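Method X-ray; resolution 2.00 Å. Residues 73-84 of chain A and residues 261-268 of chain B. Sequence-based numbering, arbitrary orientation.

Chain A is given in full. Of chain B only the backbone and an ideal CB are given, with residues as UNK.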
# COMPACT_ATOMS: atom_id res chain seq x y z
N HIS A 73 7.79 -18.60 5.91
CA HIS A 73 6.68 -17.66 5.66
C HIS A 73 5.35 -18.23 6.02
O HIS A 73 4.48 -17.54 6.57
CB HIS A 73 6.72 -17.14 4.23
CG HIS A 73 7.93 -16.31 3.95
ND1 HIS A 73 9.14 -16.87 3.71
CD2 HIS A 73 8.12 -14.93 3.90
CE1 HIS A 73 10.05 -15.91 3.53
NE2 HIS A 73 9.43 -14.72 3.64
N LEU A 74 5.17 -19.51 5.73
CA LEU A 74 3.96 -20.21 6.12
C LEU A 74 3.79 -20.23 7.64
O LEU A 74 2.71 -19.96 8.13
CB LEU A 74 3.95 -21.64 5.56
CG LEU A 74 2.76 -22.52 5.94
CD1 LEU A 74 1.46 -21.81 5.58
CD2 LEU A 74 2.84 -23.85 5.22
N PHE A 75 4.86 -20.54 8.37
CA PHE A 75 4.81 -20.59 9.83
C PHE A 75 4.49 -19.22 10.42
O PHE A 75 3.67 -19.11 11.33
CB PHE A 75 6.13 -21.14 10.38
CG PHE A 75 6.18 -21.28 11.88
CD1 PHE A 75 5.12 -21.82 12.59
CD2 PHE A 75 7.32 -20.93 12.58
CE1 PHE A 75 5.17 -21.96 13.97
CE2 PHE A 75 7.39 -21.09 13.96
CZ PHE A 75 6.30 -21.59 14.66
N ALA A 76 5.10 -18.17 9.88
CA ALA A 76 4.85 -16.81 10.32
C ALA A 76 3.40 -16.41 10.07
O ALA A 76 2.76 -15.76 10.90
CB ALA A 76 5.79 -15.84 9.59
N GLN A 77 2.87 -16.81 8.92
CA GLN A 77 1.50 -16.50 8.55
C GLN A 77 0.50 -17.20 9.47
O GLN A 77 -0.50 -16.61 9.88
CB GLN A 77 1.27 -16.88 7.09
CG GLN A 77 -0.17 -16.69 6.59
CD GLN A 77 -0.30 -17.06 5.12
OE1 GLN A 77 0.52 -17.79 4.57
NE2 GLN A 77 -1.34 -16.54 4.47
N ILE A 78 0.75 -18.47 9.76
CA ILE A 78 -0.13 -19.24 10.64
C ILE A 78 -0.17 -18.60 12.04
O ILE A 78 -1.24 -18.41 12.63
CB ILE A 78 0.33 -20.71 10.71
CG1 ILE A 78 -0.05 -21.44 9.41
CG2 ILE A 78 -0.23 -21.42 11.93
CD1 ILE A 78 0.60 -22.82 9.31
N VAL A 79 1.00 -18.22 12.55
CA VAL A 79 1.07 -17.64 13.90
C VAL A 79 0.38 -16.28 13.94
O VAL A 79 -0.40 -16.01 14.84
CB VAL A 79 2.53 -17.54 14.40
CG1 VAL A 79 2.61 -16.81 15.75
CG2 VAL A 79 3.13 -18.92 14.52
N ARG A 80 0.62 -15.45 12.93
CA ARG A 80 -0.04 -14.16 12.82
C ARG A 80 -1.56 -14.27 12.84
O ARG A 80 -2.21 -13.46 13.49
CB ARG A 80 0.43 -13.49 11.55
CG ARG A 80 -0.25 -12.19 11.14
CD ARG A 80 0.31 -11.70 9.82
NE ARG A 80 1.75 -11.87 9.76
CZ ARG A 80 2.44 -12.49 8.80
NH1 ARG A 80 1.86 -13.01 7.73
NH2 ARG A 80 3.76 -12.56 8.91
N ASN A 81 -2.10 -15.28 12.16
CA ASN A 81 -3.54 -15.45 12.03
C ASN A 81 -4.22 -16.07 13.26
O ASN A 81 -5.44 -16.13 13.33
CB ASN A 81 -3.87 -16.31 10.80
CG ASN A 81 -3.58 -15.60 9.49
OD1 ASN A 81 -3.50 -14.37 9.44
ND2 ASN A 81 -3.45 -16.38 8.40
N LEU A 82 -3.43 -16.58 14.20
CA LEU A 82 -4.00 -17.20 15.38
C LEU A 82 -4.74 -16.14 16.21
O LEU A 82 -4.33 -14.98 16.29
CB LEU A 82 -2.94 -17.87 16.24
CG LEU A 82 -2.31 -19.15 15.75
CD1 LEU A 82 -1.22 -19.51 16.75
CD2 LEU A 82 -3.31 -20.30 15.65
N GLY A 83 -5.85 -16.57 16.79
CA GLY A 83 -6.70 -15.68 17.58
C GLY A 83 -6.17 -15.39 18.97
O GLY A 83 -6.09 -14.21 19.37
N GLY A 84 -5.79 -16.42 19.72
CA GLY A 84 -5.48 -16.24 21.15
C GLY A 84 -4.16 -15.53 21.38
O GLY A 84 -3.48 -15.16 20.43
N UNK B 261 -12.44 -18.97 8.75
CA UNK B 261 -12.33 -19.47 7.38
C UNK B 261 -10.99 -18.99 6.79
O UNK B 261 -10.25 -19.76 6.18
CB UNK B 261 -13.51 -19.00 6.53
N UNK B 262 -10.69 -17.71 7.01
CA UNK B 262 -9.45 -17.13 6.55
C UNK B 262 -8.22 -17.89 7.05
O UNK B 262 -7.38 -18.29 6.25
CB UNK B 262 -9.37 -15.67 6.99
N UNK B 263 -8.13 -18.11 8.35
CA UNK B 263 -6.95 -18.76 8.90
C UNK B 263 -6.80 -20.22 8.45
O UNK B 263 -5.70 -20.64 8.11
CB UNK B 263 -7.00 -18.70 10.43
N UNK B 264 -7.90 -20.98 8.43
CA UNK B 264 -7.86 -22.39 8.04
C UNK B 264 -7.51 -22.56 6.54
O UNK B 264 -6.77 -23.46 6.17
CB UNK B 264 -9.21 -23.05 8.34
N UNK B 265 -8.01 -21.65 5.70
CA UNK B 265 -7.85 -21.74 4.25
C UNK B 265 -6.40 -21.62 3.82
O UNK B 265 -6.04 -22.04 2.72
CB UNK B 265 -8.68 -20.65 3.56
N UNK B 266 -5.54 -21.08 4.69
CA UNK B 266 -4.13 -20.96 4.35
C UNK B 266 -3.51 -22.32 4.04
O UNK B 266 -2.58 -22.37 3.25
CB UNK B 266 -3.37 -20.28 5.49
N UNK B 267 -4.00 -23.40 4.64
CA UNK B 267 -3.43 -24.74 4.39
C UNK B 267 -4.13 -25.55 3.27
O UNK B 267 -3.75 -26.69 3.02
CB UNK B 267 -3.49 -25.55 5.69
N UNK B 268 -5.14 -24.96 2.62
CA UNK B 268 -5.75 -25.59 1.42
C UNK B 268 -4.75 -25.64 0.30
O UNK B 268 -3.87 -24.80 0.22
CB UNK B 268 -7.00 -24.83 0.96

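Position 261 lies in a helix, with phi/psi of -64/-45°, and its CB has nothing of the chain A stretch within reach. Chain A therefore sets no preference, and any residue compatible with a helix would serve. The deposited residue is V261(B), whose backbone O accepts a hydrogen bond from the N of residue 265 one turn later.

At position 262 CA-to-CB points sideways, and chain A offers nothing close to the CB itself. The amide of N81(A) lies on this side, however, so a polar side chain of moderate length could approach it, directly or through water; a small residue would leave the space to solvent. The residue is N262(B). Its chi1 of -178° (t) brings the amide nearer, but ND2 of N262(B) and ND2 of N81(A) remain 4.2 Å apart, and both are donors. Water 3 settles the matter: it accepts from ND2 of N262(B) at 2.8 Å and donates to OD1 of N81(A) at 3.0 Å.

Position 263 points toward chain A, and its ideal CB stands 4.0 Å from CB of N81(A). Close by, the helix of chain A is ending, and the O of N81(A) receives no backbone hydrogen bond from within its stretch. A donor is called for: arginine or lysine could reach the carbonyl, and glutamine might. R263(B) fills the place. Its NE donates to O of N81(A) at 2.8 Å with a nearly straight angle of 168°, while NH2 adds a weak bond to the same O of N81(A) at 3.3 Å. The carbonyl oxygen thus sits at the edge of the guanidinium, near its plane, where the N-H groups point. Water 2 reinforces the link, donating to O of N81(A) at 3.0 Å and accepting from NH2 of R263(B) at 2.6 Å. The backbone contributes too, since water 1 joins O of R263(B) at 2.7 Å to ND2 of N81(A) at 2.9 Å.

Position 264 points away from chain A and 265 is out of its reach, so neither is constrained by it. They are V264(B) and A265(B), the latter opening a type I turn that ends at 268.

Position 266 again points toward chain A. Its ideal CB is 4.4 Å from NE2 of Q77(A) and 5.1 Å from CD1 of L74(A), a mixed surface that would suit a compact aliphatic residue such as valine, isoleucine or leucine; threonine is conceivable. V266(B) spreads across it: CG1 packs 3.6 Å from CD1 of L74(A), and CG2 lies 3.5 Å from NE2 of Q77(A).

At position 267 the CB points sideways and nothing of chain A is near it, yet the apolar ends of L74(A) and I78(A) lie farther out. A long aliphatic chain, leucine, isoleucine or methionine, could extend to them. L267(B) does so, its CD2 coming 4.0 Å from CD2 of L74(A) and 4.4 Å from CD1 of I78(A).

Position 268 is out of reach and closes the turn; A268(B) occupies it.

Chain B (261-268) VNRVAVLA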
# COMPACT_ATOMS: atom_id res chain seq x y z
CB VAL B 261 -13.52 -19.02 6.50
CG1 VAL B 261 -13.27 -19.28 5.02
CG2 VAL B 261 -14.80 -19.70 6.96
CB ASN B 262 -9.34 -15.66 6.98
CG ASN B 262 -8.07 -15.02 6.46
OD1 ASN B 262 -7.91 -14.87 5.25
ND2 ASN B 262 -7.15 -14.68 7.37
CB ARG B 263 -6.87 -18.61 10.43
CG ARG B 263 -7.87 -19.39 11.25
CD ARG B 263 -7.53 -19.28 12.74
NE ARG B 263 -7.62 -17.91 13.22
CZ ARG B 263 -8.71 -17.35 13.74
NH1 ARG B 263 -9.84 -18.04 13.92
NH2 ARG B 263 -8.68 -16.08 14.12
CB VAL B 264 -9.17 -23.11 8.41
CG1 VAL B 264 -9.32 -24.46 7.70
CG2 VAL B 264 -9.26 -23.29 9.93
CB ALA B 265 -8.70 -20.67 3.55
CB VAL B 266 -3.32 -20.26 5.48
CG1 VAL B 266 -1.84 -20.39 5.22
CG2 VAL B 266 -3.73 -18.79 5.62
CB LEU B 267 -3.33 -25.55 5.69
CG LEU B 267 -2.20 -25.08 6.62
CD1 LEU B 267 -2.18 -25.87 7.90
CD2 LEU B 267 -0.84 -25.18 5.94
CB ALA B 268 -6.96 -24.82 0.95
O HOH W 1 -3.56 -19.20 9.04
O HOH W 2 -7.21 -13.89 14.26
O HOH W 3 -4.77 -13.15 7.04
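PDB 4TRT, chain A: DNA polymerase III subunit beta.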